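Local coordinates for mandelate racemase / muconate lactonizing enzyme family protein (PDB 4DXK), which belongs to the mandelate racemase subgroup of the enolase superfamily and probably acts as a metal-dependent lyase or racemase, at residues Ile245-Asp248 with Ser252-Arg255. Residues are numbered along the deposited sequence; the frame is centred on the assembly and turned at random.
Sequences IKMD and SLTR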
loop_
_atom_site.group_PDB
_atom_site.type_symbol
_atom_site.label_atom_id
_atom_site.label_comp_id
_atom_site.label_asym_id
_atom_site.label_seq_id
_atom_site.Cartn_x
_atom_site.Cartn_y
_atom_site.Cartn_z
ATOM N N ILE A 245 1.319 1.714 24.671
ATOM C CA ILE A 245 1.876 3.020 24.343
ATOM C C ILE A 245 0.738 4.034 24.411
ATOM O O ILE A 245 -0.420 3.657 24.555
ATOM C CB ILE A 245 2.541 3.053 22.936
ATOM C CG1 ILE A 245 1.503 2.783 21.837
ATOM C CG2 ILE A 245 3.730 2.082 22.850
ATOM C CD1 ILE A 245 2.034 3.055 20.431
ATOM N N LYS A 246 1.067 5.313 24.321
ATOM C CA LYS A 246 0.066 6.374 24.286
ATOM C C LYS A 246 -0.769 6.221 23.028
ATOM O O LYS A 246 -0.241 5.948 21.952
ATOM C CB LYS A 246 0.754 7.740 24.278
ATOM C CG LYS A 246 -0.164 8.900 24.622
ATOM C CD LYS A 246 -0.426 8.985 26.105
ATOM C CE LYS A 246 -1.112 10.300 26.466
ATOM N NZ LYS A 246 -1.463 10.282 27.893
ATOM N N MET A 247 -2.077 6.413 23.151
ATOM C CA MET A 247 -2.991 6.189 22.032
ATOM C C MET A 247 -3.263 7.462 21.224
ATOM O O MET A 247 -4.414 7.765 20.893
ATOM C CB MET A 247 -4.287 5.561 22.559
ATOM C CG MET A 247 -4.055 4.177 23.161
ATOM S SD MET A 247 -3.787 2.971 21.859
ATOM C CE MET A 247 -3.077 1.625 22.775
ATOM N N ASP A 248 -2.205 8.201 20.902
ATOM C CA ASP A 248 -2.335 9.490 20.207
ATOM C C ASP A 248 -2.019 9.510 18.713
ATOM O O ASP A 248 -2.554 10.336 17.975
ATOM C CB ASP A 248 -1.571 10.603 20.920
ATOM C CG ASP A 248 -0.138 10.254 21.244
ATOM O OD1 ASP A 248 0.383 9.180 20.857
ATOM O OD2 ASP A 248 0.481 11.126 21.903
ATOM N N SER A 252 1.362 3.823 15.095
ATOM C CA SER A 252 2.454 3.170 15.815
ATOM C C SER A 252 2.113 1.752 16.287
ATOM O O SER A 252 3.007 0.925 16.489
ATOM C CB SER A 252 2.896 3.992 17.021
ATOM O OG SER A 252 3.596 5.154 16.621
ATOM N N LEU A 253 0.828 1.466 16.467
ATOM C CA LEU A 253 0.413 0.148 16.949
ATOM C C LEU A 253 0.746 -0.980 15.973
ATOM O O LEU A 253 0.892 -2.128 16.383
ATOM C CB LEU A 253 -1.081 0.133 17.271
ATOM C CG LEU A 253 -1.496 1.061 18.405
ATOM C CD1 LEU A 253 -2.999 1.033 18.554
ATOM C CD2 LEU A 253 -0.831 0.658 19.705
ATOM N N THR A 254 0.900 -0.675 14.689
ATOM C CA THR A 254 1.193 -1.742 13.730
ATOM C C THR A 254 2.533 -2.410 14.025
ATOM O O THR A 254 2.683 -3.631 13.928
ATOM C CB THR A 254 1.135 -1.246 12.275
ATOM O OG1 THR A 254 2.217 -0.343 12.025
ATOM C CG2 THR A 254 -0.182 -0.541 12.024
ATOM N N ARG A 255 3.510 -1.615 14.421
ATOM C CA ARG A 255 4.798 -2.191 14.754
ATOM C C ARG A 255 4.760 -2.979 16.045
ATOM O O ARG A 255 5.425 -4.010 16.169
ATOM C CB ARG A 255 5.841 -1.108 14.828
ATOM C CG ARG A 255 6.047 -0.493 13.471
ATOM C CD ARG A 255 7.095 0.543 13.517
ATOM N NE ARG A 255 8.379 0.003 13.947
ATOM C CZ ARG A 255 9.451 0.769 14.089
ATOM N NH1 ARG A 255 9.348 2.065 13.842
ATOM N NH2 ARG A 255 10.605 0.248 14.483
#
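Leu-253 meets Ile-245 and Met-247 with its two methyl branches, and the contact is almost wholly apolar. The CD2 branch lies against the end of Ile-245, with Leu-253 CD2 3.8 Å from Ile-245 CD1 and equally near Ile-245 CG1. The two side chains run at a slant to each other. At Ile-245 a chi1 of 63° sets CG1 in the gap between the backbone N and C, and CD1 extends from there toward Ser-252 and Leu-253. Ile-245 CD1 also touches Ser-252, 3.6 Å from Ser-252 CB.

Met-247 comes to the same leucine across its line, at about a right angle. Met-247 SD is 3.9 Å from Leu-253 CD1. The terminal Met-247 CE is 3.9 Å from Leu-253 CD2, so the thioether end spans both branches. A bend at chi2 (-75°) turns the end of the methionine toward the leucine. Beyond the two segments, Met-247 packs on Ala-266 and Leu-253 on Ile-264, both in strand 264-266. Ile-245 rests on Ala-226 of helix 223-232.

No hydrogen bond joins the two segments. The hydroxyl of Ser-252 is instead bonded to Arg-277 of a second subunit, so this residue gives its CB to the local packing and its OG to the assembly. Within the loop, Met-247 is the centre of an inverse gamma turn, closed by a weak bond from Asp-248 N to Lys-246 O (3.2 Å).

All four touching residues are buried. They pack the loop that follows strand 240-242 against helix 253-259 and Ser-252, in a beta-to-alpha connection of the enolase-superfamily TIM barrel.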